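Local coordinates for protein ribulose bisphosphate carboxylase (Pyrococcus horikoshii, PDB 2D69) that catalyses carboxylation of ribulose 1,5-bisphosphate to two molecules of 3-phosphoglycerate, probably as part of an archaeal AMP degradation pathway, at residues Leu224-Gly229 / Met250-Val255; Ile293-Leu298 / Lys327-Phe332; Ala301-Gly306 / Ser335-Ile340. All blocks are in the same frame, centred on the assembly; numbering follows the deposited sequence.

Interaction 1 of 3, residues Leu224-Gly229 / Met250-Val255; sequences LINITG and MIDIVV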
ATOM      1  N   LEU A 224     -10.463  -6.926 -31.177  1.00 12.56           N
ATOM      2  CA  LEU A 224     -11.535  -6.290 -30.490  1.00 12.02           C
ATOM      3  C   LEU A 224     -12.076  -7.311 -29.539  1.00 12.35           C
ATOM      4  O   LEU A 224     -13.116  -7.938 -29.767  1.00 12.39           O
ATOM      5  CB  LEU A 224     -12.613  -5.837 -31.473  1.00 13.28           C
ATOM      6  CG  LEU A 224     -12.059  -5.019 -32.651  1.00 12.46           C
ATOM      7  CD1 LEU A 224     -13.153  -4.749 -33.645  1.00 12.16           C
ATOM      8  CD2 LEU A 224     -11.409  -3.731 -32.239  1.00 12.28           C
ATOM      9  N   ILE A 225     -11.361  -7.450 -28.439  1.00 12.99           N
ATOM     10  CA  ILE A 225     -11.615  -8.472 -27.442  1.00 12.72           C
ATOM     11  C   ILE A 225     -12.655  -8.015 -26.472  1.00 12.70           C
ATOM     12  O   ILE A 225     -12.553  -6.913 -25.932  1.00 12.84           O
ATOM     13  CB  ILE A 225     -10.268  -8.855 -26.764  1.00 13.22           C
ATOM     14  CG1 ILE A 225     -10.484 -10.026 -25.786  1.00 15.84           C
ATOM     15  CG2 ILE A 225      -9.613  -7.667 -26.044  1.00 11.22           C
ATOM     16  CD1 ILE A 225      -9.223 -10.766 -25.520  1.00 15.19           C
ATOM     17  N   ASN A 226     -13.666  -8.861 -26.248  1.00 12.30           N
ATOM     18  CA  ASN A 226     -14.823  -8.516 -25.422  1.00 12.24           C
ATOM     19  C   ASN A 226     -14.548  -8.606 -23.909  1.00 12.05           C
ATOM     20  O   ASN A 226     -14.471  -9.680 -23.356  1.00 12.73           O
ATOM     21  CB  ASN A 226     -15.938  -9.436 -25.794  1.00 12.20           C
ATOM     22  CG  ASN A 226     -17.261  -9.026 -25.246  1.00 11.84           C
ATOM     23  OD1 ASN A 226     -18.302  -9.625 -25.588  1.00 21.05           O
ATOM     24  ND2 ASN A 226     -17.282  -7.962 -24.501  1.00 10.03           N
ATOM     25  N   ILE A 227     -14.395  -7.459 -23.263  1.00 13.03           N
ATOM     26  CA  ILE A 227     -14.122  -7.349 -21.811  1.00 13.32           C
ATOM     27  C   ILE A 227     -15.408  -7.098 -21.016  1.00 14.19           C
ATOM     28  O   ILE A 227     -15.374  -6.909 -19.818  1.00 14.37           O
ATOM     29  CB  ILE A 227     -13.150  -6.220 -21.508  1.00 12.78           C
ATOM     30  CG1 ILE A 227     -13.723  -4.853 -21.839  1.00 12.35           C
ATOM     31  CG2 ILE A 227     -11.800  -6.363 -22.354  1.00 10.69           C
ATOM     32  CD1 ILE A 227     -12.953  -3.706 -21.134  1.00 18.99           C
ATOM     33  N   THR A 228     -16.526  -7.073 -21.700  1.00 14.92           N
ATOM     34  CA  THR A 228     -17.812  -6.807 -21.059  1.00 14.30           C
ATOM     35  C   THR A 228     -18.012  -7.749 -19.849  1.00 15.52           C
ATOM     36  O   THR A 228     -17.706  -8.944 -19.913  1.00 11.97           O
ATOM     37  CB  THR A 228     -18.929  -7.028 -22.048  1.00 14.98           C
ATOM     38  OG1 THR A 228     -18.755  -6.210 -23.190  1.00 12.72           O
ATOM     39  CG2 THR A 228     -20.280  -6.631 -21.483  1.00 16.46           C
ATOM     40  N   GLY A 229     -18.519  -7.153 -18.763  1.00 16.42           N
ATOM     41  CA  GLY A 229     -18.745  -7.789 -17.489  1.00 17.17           C
ATOM     42  C   GLY A 229     -19.129  -6.747 -16.406  1.00 17.97           C
ATOM     43  O   GLY A 229     -19.165  -5.548 -16.662  1.00 17.06           O
ATOM     44  N   MET A 250     -13.278  -4.168 -26.532  1.00 12.84           N
ATOM     45  CA  MET A 250     -14.621  -4.056 -26.982  1.00 13.71           C
ATOM     46  C   MET A 250     -15.520  -4.080 -25.747  1.00 13.13           C
ATOM     47  O   MET A 250     -15.325  -4.884 -24.827  1.00 13.80           O
ATOM     48  CB  MET A 250     -14.974  -5.234 -27.887  1.00 13.47           C
ATOM     49  CG  MET A 250     -16.519  -5.514 -27.990  1.00 18.33           C
ATOM     50  SD  MET A 250     -16.788  -6.798 -29.247  1.00 24.47           S
ATOM     51  CE  MET A 250     -18.221  -7.453 -28.615  1.00 20.11           C
ATOM     52  N   ILE A 251     -16.469  -3.181 -25.720  1.00 13.12           N
ATOM     53  CA  ILE A 251     -17.426  -3.129 -24.632  1.00 14.01           C
ATOM     54  C   ILE A 251     -18.819  -3.090 -25.253  1.00 15.06           C
ATOM     55  O   ILE A 251     -19.057  -2.314 -26.158  1.00 16.95           O
ATOM     56  CB  ILE A 251     -17.186  -1.892 -23.756  1.00 13.52           C
ATOM     57  CG1 ILE A 251     -15.770  -1.892 -23.142  1.00 16.32           C
ATOM     58  CG2 ILE A 251     -18.189  -1.829 -22.622  1.00 16.85           C
ATOM     59  CD1 ILE A 251     -15.430  -0.632 -22.343  1.00 19.00           C
ATOM     60  N   ASP A 252     -19.713  -3.924 -24.753  1.00 15.32           N
ATOM     61  CA  ASP A 252     -21.126  -3.885 -25.034  1.00 16.96           C
ATOM     62  C   ASP A 252     -21.714  -2.715 -24.199  1.00 15.69           C
ATOM     63  O   ASP A 252     -22.074  -2.897 -23.045  1.00 15.41           O
ATOM     64  CB  ASP A 252     -21.878  -5.188 -24.634  1.00 16.89           C
ATOM     65  CG  ASP A 252     -21.405  -6.464 -25.361  1.00 22.29           C
ATOM     66  OD1 ASP A 252     -20.677  -6.364 -26.398  1.00 24.02           O
ATOM     67  OD2 ASP A 252     -21.735  -7.642 -24.949  1.00 25.56           O
ATOM     68  N   ILE A 253     -21.770  -1.512 -24.755  1.00 14.96           N
ATOM     69  CA  ILE A 253     -21.956  -0.342 -23.915  1.00 14.81           C
ATOM     70  C   ILE A 253     -23.364  -0.144 -23.451  1.00 14.88           C
ATOM     71  O   ILE A 253     -23.551   0.496 -22.453  1.00 14.30           O
ATOM     72  CB  ILE A 253     -21.445   0.975 -24.554  1.00 14.29           C
ATOM     73  CG1 ILE A 253     -22.294   1.401 -25.764  1.00 14.52           C
ATOM     74  CG2 ILE A 253     -19.985   0.862 -24.935  1.00 15.93           C
ATOM     75  CD1 ILE A 253     -21.951   2.732 -26.254  1.00 16.69           C
ATOM     76  N   VAL A 254     -24.334  -0.644 -24.186  1.00 14.80           N
ATOM     77  CA  VAL A 254     -25.729  -0.496 -23.762  1.00 16.22           C
ATOM     78  C   VAL A 254     -26.072  -1.482 -22.644  1.00 16.40           C
ATOM     79  O   VAL A 254     -26.692  -1.112 -21.656  1.00 19.18           O
ATOM     80  CB  VAL A 254     -26.731  -0.617 -24.945  1.00 15.46           C
ATOM     81  CG1 VAL A 254     -28.245  -0.426 -24.448  1.00 17.42           C
ATOM     82  CG2 VAL A 254     -26.410   0.409 -25.964  1.00 17.19           C
ATOM     83  N   VAL A 255     -25.689  -2.731 -22.805  1.00 15.92           N
ATOM     84  CA  VAL A 255     -25.872  -3.741 -21.782  1.00 15.94           C
ATOM     85  C   VAL A 255     -25.059  -3.384 -20.515  1.00 15.15           C
ATOM     86  O   VAL A 255     -25.539  -3.491 -19.416  1.00 13.80           O
ATOM     87  CB  VAL A 255     -25.346  -5.112 -22.283  1.00 17.04           C
ATOM     88  CG1 VAL A 255     -25.422  -6.117 -21.228  1.00 17.28           C
ATOM     89  CG2 VAL A 255     -26.112  -5.572 -23.565  1.00 19.06           C
TER

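Interaction 2 of 3, residues Ile293-Leu298 / Lys327-Phe332; sequences ITMLAL and KRINDF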
ATOM      1  N   ILE A 293     -35.025   6.514 -27.457  1.00 19.38           N
ATOM      2  CA  ILE A 293     -33.880   7.379 -27.655  1.00 19.67           C
ATOM      3  C   ILE A 293     -33.297   6.999 -29.008  1.00 19.10           C
ATOM      4  O   ILE A 293     -33.158   5.812 -29.311  1.00 19.65           O
ATOM      5  CB  ILE A 293     -32.857   7.143 -26.549  1.00 20.05           C
ATOM      6  CG1 ILE A 293     -33.470   7.298 -25.147  1.00 20.44           C
ATOM      7  CG2 ILE A 293     -31.651   8.094 -26.695  1.00 22.02           C
ATOM      8  CD1 ILE A 293     -32.480   6.878 -24.069  1.00 20.07           C
ATOM      9  N   THR A 294     -32.956   7.988 -29.830  1.00 18.09           N
ATOM     10  CA  THR A 294     -32.445   7.676 -31.163  1.00 16.91           C
ATOM     11  C   THR A 294     -31.021   7.187 -31.081  1.00 16.47           C
ATOM     12  O   THR A 294     -30.315   7.483 -30.126  1.00 14.63           O
ATOM     13  CB  THR A 294     -32.466   8.896 -32.063  1.00 17.22           C
ATOM     14  OG1 THR A 294     -31.611   9.911 -31.502  1.00 17.51           O
ATOM     15  CG2 THR A 294     -33.867   9.507 -32.165  1.00 18.02           C
ATOM     16  N   MET A 295     -30.593   6.452 -32.111  1.00 15.89           N
ATOM     17  CA  MET A 295     -29.222   5.986 -32.226  1.00 16.40           C
ATOM     18  C   MET A 295     -28.273   7.184 -32.309  1.00 16.40           C
ATOM     19  O   MET A 295     -27.151   7.099 -31.834  1.00 15.05           O
ATOM     20  CB  MET A 295     -28.995   5.038 -33.436  1.00 15.76           C
ATOM     21  CG  MET A 295     -27.560   4.459 -33.510  1.00 17.99           C
ATOM     22  SD  MET A 295     -27.180   3.431 -32.058  1.00 22.59           S
ATOM     23  CE  MET A 295     -25.535   3.895 -31.702  1.00 23.47           C
ATOM     24  N   LEU A 296     -28.737   8.294 -32.892  1.00 17.17           N
ATOM     25  CA  LEU A 296     -27.927   9.510 -32.999  1.00 17.13           C
ATOM     26  C   LEU A 296     -27.541  10.067 -31.606  1.00 16.61           C
ATOM     27  O   LEU A 296     -26.387  10.446 -31.376  1.00 14.29           O
ATOM     28  CB  LEU A 296     -28.668  10.577 -33.794  1.00 17.64           C
ATOM     29  CG  LEU A 296     -28.035  11.982 -33.790  1.00 19.45           C
ATOM     30  CD1 LEU A 296     -26.641  11.879 -34.402  1.00 21.91           C
ATOM     31  CD2 LEU A 296     -28.889  12.964 -34.587  1.00 22.46           C
ATOM     32  N   ALA A 297     -28.502  10.070 -30.680  1.00 15.57           N
ATOM     33  CA  ALA A 297     -28.271  10.601 -29.337  1.00 16.63           C
ATOM     34  C   ALA A 297     -27.343   9.696 -28.537  1.00 16.58           C
ATOM     35  O   ALA A 297     -26.428  10.140 -27.863  1.00 16.10           O
ATOM     36  CB  ALA A 297     -29.590  10.788 -28.607  1.00 15.52           C
ATOM     37  N   LEU A 298     -27.591   8.400 -28.644  1.00 16.72           N
ATOM     38  CA  LEU A 298     -26.751   7.392 -28.037  1.00 16.92           C
ATOM     39  C   LEU A 298     -25.359   7.553 -28.547  1.00 16.51           C
ATOM     40  O   LEU A 298     -24.424   7.576 -27.775  1.00 16.67           O
ATOM     41  CB  LEU A 298     -27.238   6.025 -28.414  1.00 17.89           C
ATOM     42  CG  LEU A 298     -27.035   4.843 -27.507  1.00 21.75           C
ATOM     43  CD1 LEU A 298     -27.954   3.687 -27.979  1.00 23.84           C
ATOM     44  CD2 LEU A 298     -25.600   4.390 -27.548  1.00 26.15           C
ATOM     45  N   LYS A 327     -26.626   7.608 -42.527  1.00 20.57           N
ATOM     46  CA  LYS A 327     -25.729   8.623 -43.036  1.00 20.87           C
ATOM     47  C   LYS A 327     -25.665   9.827 -42.068  1.00 20.15           C
ATOM     48  O   LYS A 327     -24.622  10.402 -41.907  1.00 18.50           O
ATOM     49  CB  LYS A 327     -26.159   9.078 -44.435  1.00 20.66           C
ATOM     50  CG  LYS A 327     -25.145  10.024 -45.093  1.00 22.65           C
ATOM     51  CD  LYS A 327     -23.767   9.304 -45.336  1.00 24.86           C
ATOM     52  CE  LYS A 327     -22.831  10.097 -46.297  1.00 25.84           C
ATOM     53  NZ  LYS A 327     -22.507  11.482 -45.778  1.00 23.26           N
ATOM     54  N   ARG A 328     -26.779  10.193 -41.435  1.00 19.67           N
ATOM     55  CA  ARG A 328     -26.790  11.257 -40.449  1.00 21.09           C
ATOM     56  C   ARG A 328     -25.865  10.882 -39.264  1.00 20.22           C
ATOM     57  O   ARG A 328     -25.011  11.681 -38.853  1.00 19.44           O
ATOM     58  CB  ARG A 328     -28.220  11.535 -39.952  1.00 21.94           C
ATOM     59  CG  ARG A 328     -28.365  12.761 -39.023  1.00 26.86           C
ATOM     60  CD  ARG A 328     -29.791  13.005 -38.445  1.00 32.81           C
ATOM     61  NE  ARG A 328     -30.807  12.471 -39.349  1.00 39.19           N
ATOM     62  CZ  ARG A 328     -31.192  13.036 -40.499  1.00 43.45           C
ATOM     63  NH1 ARG A 328     -30.662  14.198 -40.886  1.00 46.03           N
ATOM     64  NH2 ARG A 328     -32.125  12.449 -41.261  1.00 43.93           N
ATOM     65  N   ILE A 329     -26.010   9.659 -38.766  1.00 18.39           N
ATOM     66  CA  ILE A 329     -25.201   9.224 -37.652  1.00 17.58           C
ATOM     67  C   ILE A 329     -23.724   9.240 -38.002  1.00 17.86           C
ATOM     68  O   ILE A 329     -22.919   9.752 -37.208  1.00 15.60           O
ATOM     69  CB  ILE A 329     -25.634   7.872 -37.143  1.00 17.26           C
ATOM     70  CG1 ILE A 329     -27.070   7.993 -36.616  1.00 16.96           C
ATOM     71  CG2 ILE A 329     -24.710   7.406 -36.001  1.00 17.38           C
ATOM     72  CD1 ILE A 329     -27.790   6.708 -36.442  1.00 16.11           C
ATOM     73  N   ASN A 330     -23.354   8.683 -39.153  1.00 17.14           N
ATOM     74  CA  ASN A 330     -21.940   8.599 -39.517  1.00 17.30           C
ATOM     75  C   ASN A 330     -21.342   9.986 -39.699  1.00 17.51           C
ATOM     76  O   ASN A 330     -20.188  10.207 -39.326  1.00 16.18           O
ATOM     77  CB  ASN A 330     -21.711   7.808 -40.825  1.00 16.88           C
ATOM     78  CG  ASN A 330     -21.890   6.270 -40.676  1.00 17.37           C
ATOM     79  OD1 ASN A 330     -21.574   5.518 -41.612  1.00 20.30           O
ATOM     80  ND2 ASN A 330     -22.405   5.807 -39.543  1.00 15.51           N
ATOM     81  N   ASP A 331     -22.130  10.894 -40.309  1.00 17.49           N
ATOM     82  CA  ASP A 331     -21.707  12.262 -40.552  1.00 17.31           C
ATOM     83  C   ASP A 331     -21.392  12.947 -39.227  1.00 16.68           C
ATOM     84  O   ASP A 331     -20.385  13.607 -39.093  1.00 14.66           O
ATOM     85  CB  ASP A 331     -22.801  13.080 -41.288  1.00 17.83           C
ATOM     86  CG  ASP A 331     -22.883  12.752 -42.788  1.00 18.53           C
ATOM     87  OD1 ASP A 331     -23.778  13.317 -43.455  1.00 20.34           O
ATOM     88  OD2 ASP A 331     -22.123  11.947 -43.374  1.00 20.97           O
ATOM     89  N   PHE A 332     -22.284  12.799 -38.264  1.00 16.36           N
ATOM     90  CA  PHE A 332     -22.015  13.260 -36.913  1.00 15.83           C
ATOM     91  C   PHE A 332     -20.757  12.629 -36.314  1.00 15.48           C
ATOM     92  O   PHE A 332     -19.886  13.330 -35.839  1.00 16.17           O
ATOM     93  CB  PHE A 332     -23.186  12.985 -35.966  1.00 16.28           C
ATOM     94  CG  PHE A 332     -22.770  13.059 -34.548  1.00 15.51           C
ATOM     95  CD1 PHE A 332     -22.470  14.311 -33.982  1.00 16.92           C
ATOM     96  CD2 PHE A 332     -22.526  11.892 -33.803  1.00 14.72           C
ATOM     97  CE1 PHE A 332     -21.955  14.389 -32.684  1.00 16.89           C
ATOM     98  CE2 PHE A 332     -22.040  11.973 -32.488  1.00 15.51           C
ATOM     99  CZ  PHE A 332     -21.757  13.231 -31.930  1.00 16.00           C
TER

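Interaction 3 of 3, residues Ala301-Gly306 / Ser335-Ile340; sequences AARMIG and SKWEHI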
ATOM      1  N   ALA A 301     -23.648  10.754 -27.055  1.00 14.95           N
ATOM      2  CA  ALA A 301     -23.149  10.429 -25.722  1.00 13.96           C
ATOM      3  C   ALA A 301     -21.891   9.576 -25.777  1.00 14.50           C
ATOM      4  O   ALA A 301     -20.911   9.848 -25.066  1.00 14.12           O
ATOM      5  CB  ALA A 301     -24.221   9.752 -24.912  1.00 15.63           C
ATOM      6  N   ALA A 302     -21.891   8.538 -26.619  1.00 14.47           N
ATOM      7  CA  ALA A 302     -20.796   7.604 -26.595  1.00 13.26           C
ATOM      8  C   ALA A 302     -19.525   8.291 -27.127  1.00 14.20           C
ATOM      9  O   ALA A 302     -18.417   7.989 -26.643  1.00 13.33           O
ATOM     10  CB  ALA A 302     -21.143   6.328 -27.432  1.00 13.16           C
ATOM     11  N   ARG A 303     -19.670   9.170 -28.137  1.00 12.51           N
ATOM     12  CA  ARG A 303     -18.527   9.922 -28.667  1.00 12.31           C
ATOM     13  C   ARG A 303     -17.967  10.910 -27.622  1.00 12.90           C
ATOM     14  O   ARG A 303     -16.756  11.093 -27.495  1.00 13.27           O
ATOM     15  CB  ARG A 303     -18.941  10.661 -29.933  1.00 12.89           C
ATOM     16  CG  ARG A 303     -17.829  11.508 -30.515  1.00 10.31           C
ATOM     17  CD  ARG A 303     -18.066  12.012 -31.914  1.00 12.85           C
ATOM     18  NE  ARG A 303     -16.935  12.814 -32.318  1.00 10.30           N
ATOM     19  CZ  ARG A 303     -16.951  13.783 -33.222  1.00 13.18           C
ATOM     20  NH1 ARG A 303     -18.081  14.084 -33.870  1.00 11.76           N
ATOM     21  NH2 ARG A 303     -15.827  14.449 -33.504  1.00 13.87           N
ATOM     22  N   MET A 304     -18.865  11.543 -26.861  1.00 12.91           N
ATOM     23  CA  MET A 304     -18.473  12.569 -25.928  1.00 14.33           C
ATOM     24  C   MET A 304     -17.659  11.949 -24.786  1.00 14.43           C
ATOM     25  O   MET A 304     -16.524  12.412 -24.502  1.00 13.69           O
ATOM     26  CB  MET A 304     -19.761  13.303 -25.460  1.00 14.69           C
ATOM     27  CG  MET A 304     -19.618  14.438 -24.452  1.00 19.56           C
ATOM     28  SD  MET A 304     -21.284  15.244 -23.978  1.00 24.29           S
ATOM     29  CE  MET A 304     -22.161  14.598 -25.131  1.00  9.92           C
ATOM     30  N   ILE A 305     -18.174  10.865 -24.207  1.00 14.43           N
ATOM     31  CA  ILE A 305     -17.412  10.091 -23.254  1.00 14.62           C
ATOM     32  C   ILE A 305     -16.133   9.650 -23.923  1.00 14.40           C
ATOM     33  O   ILE A 305     -15.009   9.892 -23.450  1.00 14.63           O
ATOM     34  CB  ILE A 305     -18.236   8.874 -22.719  1.00 15.16           C
ATOM     35  CG1 ILE A 305     -19.388   9.382 -21.875  1.00 14.36           C
ATOM     36  CG2 ILE A 305     -17.330   8.005 -21.838  1.00 17.06           C
ATOM     37  CD1 ILE A 305     -20.510   8.388 -21.680  1.00 16.56           C
ATOM     38  N   GLY A 306     -16.283   9.020 -25.080  1.00 13.46           N
ATOM     39  CA  GLY A 306     -15.111   8.692 -25.854  1.00 13.25           C
ATOM     40  C   GLY A 306     -14.903   7.285 -26.335  1.00 13.02           C
ATOM     41  O   GLY A 306     -13.814   6.760 -26.148  1.00 14.87           O
ATOM     42  N   SER A 335     -17.778  14.277 -37.802  1.00 15.45           N
ATOM     43  CA  SER A 335     -17.761  15.724 -37.913  1.00 16.80           C
ATOM     44  C   SER A 335     -16.816  16.325 -36.876  1.00 18.64           C
ATOM     45  O   SER A 335     -16.542  15.727 -35.826  1.00 17.93           O
ATOM     46  CB  SER A 335     -19.162  16.330 -37.678  1.00 16.83           C
ATOM     47  OG  SER A 335     -19.559  16.078 -36.341  1.00 15.73           O
ATOM     48  N   LYS A 336     -16.278  17.485 -37.227  1.00 19.79           N
ATOM     49  CA  LYS A 336     -15.541  18.336 -36.326  1.00 20.71           C
ATOM     50  C   LYS A 336     -16.490  18.773 -35.209  1.00 19.75           C
ATOM     51  O   LYS A 336     -17.603  19.140 -35.475  1.00 19.47           O
ATOM     52  CB  LYS A 336     -14.988  19.529 -37.097  1.00 22.45           C
ATOM     53  CG  LYS A 336     -13.590  20.012 -36.636  1.00 28.10           C
ATOM     54  CD  LYS A 336     -13.594  20.470 -35.163  1.00 32.54           C
ATOM     55  CE  LYS A 336     -12.266  21.174 -34.714  1.00 32.58           C
ATOM     56  NZ  LYS A 336     -12.470  21.978 -33.508  1.00 29.64           N
ATOM     57  N   TRP A 337     -16.049  18.658 -33.943  1.00 18.27           N
ATOM     58  CA  TRP A 337     -16.885  18.950 -32.806  1.00 17.18           C
ATOM     59  C   TRP A 337     -15.991  19.373 -31.668  1.00 17.41           C
ATOM     60  O   TRP A 337     -15.681  18.588 -30.767  1.00 15.85           O
ATOM     61  CB  TRP A 337     -17.678  17.713 -32.405  1.00 17.37           C
ATOM     62  CG  TRP A 337     -18.737  17.975 -31.438  1.00 15.84           C
ATOM     63  CD1 TRP A 337     -19.390  19.144 -31.275  1.00 19.25           C
ATOM     64  CD2 TRP A 337     -19.330  17.052 -30.507  1.00 13.49           C
ATOM     65  NE1 TRP A 337     -20.356  19.018 -30.308  1.00 16.34           N
ATOM     66  CE2 TRP A 337     -20.338  17.747 -29.818  1.00 14.86           C
ATOM     67  CE3 TRP A 337     -19.122  15.705 -30.197  1.00 14.24           C
ATOM     68  CZ2 TRP A 337     -21.153  17.148 -28.852  1.00 11.95           C
ATOM     69  CZ3 TRP A 337     -19.914  15.108 -29.219  1.00 13.29           C
ATOM     70  CH2 TRP A 337     -20.919  15.849 -28.543  1.00 12.33           C
ATOM     71  N   GLU A 338     -15.558  20.628 -31.737  1.00 17.72           N
ATOM     72  CA  GLU A 338     -14.595  21.177 -30.810  1.00 18.27           C
ATOM     73  C   GLU A 338     -13.382  20.255 -30.660  1.00 17.86           C
ATOM     74  O   GLU A 338     -12.819  19.835 -31.651  1.00 18.26           O
ATOM     75  CB  GLU A 338     -15.261  21.481 -29.460  1.00 17.60           C
ATOM     76  CG  GLU A 338     -16.528  22.359 -29.530  1.00 20.85           C
ATOM     77  CD  GLU A 338     -16.283  23.839 -29.816  1.00 20.48           C
ATOM     78  OE1 GLU A 338     -15.148  24.230 -29.993  1.00 21.41           O
ATOM     79  OE2 GLU A 338     -17.235  24.614 -29.859  1.00 24.47           O
ATOM     80  N   HIS A 339     -12.986  19.961 -29.424  1.00 17.77           N
ATOM     81  CA  HIS A 339     -11.836  19.077 -29.110  1.00 17.85           C
ATOM     82  C   HIS A 339     -12.147  17.545 -29.193  1.00 17.70           C
ATOM     83  O   HIS A 339     -11.220  16.719 -29.021  1.00 17.58           O
ATOM     84  CB  HIS A 339     -11.325  19.355 -27.678  1.00 17.62           C
ATOM     85  CG  HIS A 339     -12.392  19.191 -26.639  1.00 14.45           C
ATOM     86  ND1 HIS A 339     -13.452  20.057 -26.550  1.00 14.78           N
ATOM     87  CD2 HIS A 339     -12.628  18.212 -25.727  1.00 14.23           C
ATOM     88  CE1 HIS A 339     -14.287  19.651 -25.603  1.00 13.68           C
ATOM     89  NE2 HIS A 339     -13.811  18.534 -25.085  1.00 13.49           N
ATOM     90  N   ILE A 340     -13.417  17.179 -29.399  1.00 15.60           N
ATOM     91  CA  ILE A 340     -13.803  15.780 -29.469  1.00 14.57           C
ATOM     92  C   ILE A 340     -13.350  15.141 -30.787  1.00 14.39           C
ATOM     93  O   ILE A 340     -13.786  15.512 -31.863  1.00 14.16           O
ATOM     94  CB  ILE A 340     -15.261  15.628 -29.310  1.00 14.76           C
ATOM     95  CG1 ILE A 340     -15.756  16.339 -28.026  1.00 12.33           C
ATOM     96  CG2 ILE A 340     -15.658  14.187 -29.324  1.00 15.56           C
ATOM     97  CD1 ILE A 340     -15.261  15.806 -26.723  1.00 13.88           C
TER

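Interaction 1 of 3, residues Leu224-Gly229 / Met250-Val255
Where the third and fourth strands of the alpha/beta barrel lie side by side, Asn226, just past strand 222-224, forms a single parallel bridge with Met250 of strand 248-252. Met250 N donates to Ile225 O at 2.9 Å, and Met250 O in turn receives Ile227 N at 3.2 Å, so one residue binds the two that flank Asn226. Past this bridge the backbone pairing gives way to a side chain. Thr228 OG1, anti to its own carbonyl carbon (chi1 -57°), accepts the backbone N-H of Asp252 at 2.9 Å from N to OG1 in a nearly straight bond of 170°, while its CG2 methyl rests on Asp252 CB. The other side chains part to two sides of the bridged backbones. Met250, extended beyond CG, brings its CE methyl to 3.8 Å from Asn226 CG. On the other side Ile227 CG1 meets Ile251 CG1 at 3.8 Å, and both isoleucines also pack on helix 231-244. The Asp252 side chain comes within about 3 Å of those of both Glu189, a predicted magnesium ligand, and His278, a predicted proton acceptor; Val99 of a second subunit packs on Thr228. TIM barrels carry their active sites at the C-terminal ends of the strands, and Asp252 sits at such an end, beside the predicted catalytic residues of Rubisco.

Interaction 2 of 3, residues Ile293-Leu298 / Lys327-Phe332
Leu296 and Ile329 bring the first turn of helix 295-305 against the middle of helix 323-334, their CA atoms 5.4 Å apart. The contact is apolar, made by aliphatic groups and one aromatic ring. Ile329 CG1, anti to its own carbonyl carbon (chi1 -63°), lies 4.1 Å from Leu296 CB. An extended chi2 of 163° carries Ile329 CD1 onward to 3.6 Å from Met295 CB, the side chains of Met295 and Ile329 crossing at about a right angle. Leu296 then divides its two methyls. CD1 sits 4.0 Å from Phe332 CB, reaching the root of the aromatic side chain, and CD2 lies 4.0 Å from Arg328 CD, on the aliphatic part of that arginine. The helix turn that offers Met295 and Leu296 is capped by Thr294, whose OG1 accepts from Ala297 N at 3.2 Å and also bonds to Leu121 O. In the chain, strand 309-311 of the barrel lies between the two helices. Phe332 also leans on Lys300, one turn further along helix 295-305. Around the contact, the Leu296 side faces strand 115-124 of the mixed sheet, where it touches Asp122, while Ile329 faces Thr312 in the loop after barrel strand 309-311.

Interaction 3 of 3, residues Ala301-Gly306 / Ser335-Ile340
Ser335 O is held by two nitrogens of one guanidinium, NH2 of Arg303 at 2.7 Å and NH1 of Arg303 at 3.0 Å. The oxygen lies close to the guanidinium plane, at the end of the group. NH2 approaches nearly in line with the C=O bond (178°), whereas NH1 is tilted 27° from the carbonyl plane. NH2 has a second, weak bond to Ile340 O at 2.8 Å, and NE donates to Arg341 O just beyond the segment, so one side chain serves several backbone carbonyls of the loop after helix 323-334. Its reach comes from an extended chain that starts with CG anti to the backbone N (chi1 178°). Carbon groups pack on the same side chain. Trp337 CE3 stands 3.9 Å above one face of the guanidinium, offset toward the rim, and Phe332 adds a cation-pi contact. Ile340 crosses the arginine chain obliquely, its CG2 3.5 Å from Arg303 NE. The next residue, Met304, brings CE to the edge of the indole, 3.8 Å from Trp337 CH2. The loop is folded by a type II' turn from Trp337 to Ile340, and helix 295-305 ends nearby in a Schellman motif with Gly306, at positive phi, as its C-prime residue. An alanine in place of Arg303 would probably leave the Ser335 and Ile340 carbonyls without this donor and open a gap beside Trp337, freeing the loop to shift. Ser335 OG, for its part, bonds to Phe332 O, and Glu338 forms a salt bridge with Arg67 of a third subunit. A buried cation spread over neutral carbonyl oxygens and aromatic rings implies a charge that is probably stabilised by dipoles and pi electrons as it binds a loop to a helix.

Three contacts of one catalytic domain lie at different distances from the predicted active site. Interaction 1 lies next to predicted magnesium and proton-acceptor residues; in interaction 2 the Met295 side chain comes within about 3 Å of that of Arg279, a predicted substrate-binding residue; interaction 3 lies away from the annotated sites. Interactions 2 and 3 share helix 295-305, their centres about 12 Å apart, and their segments alternate along the chain. Phe332 joins them, with CZ 3.8 Å from Trp337 CZ3. Interaction 1, its centre about 20 Å from each of the others, reaches them through Ile253 and Val254: Ile253 CD1 touches Leu298 CD2 at 4.2 Å and Ala302 CB at 3.9 Å, and Val254 CG2 touches Leu298 CD1 at 4.1 Å.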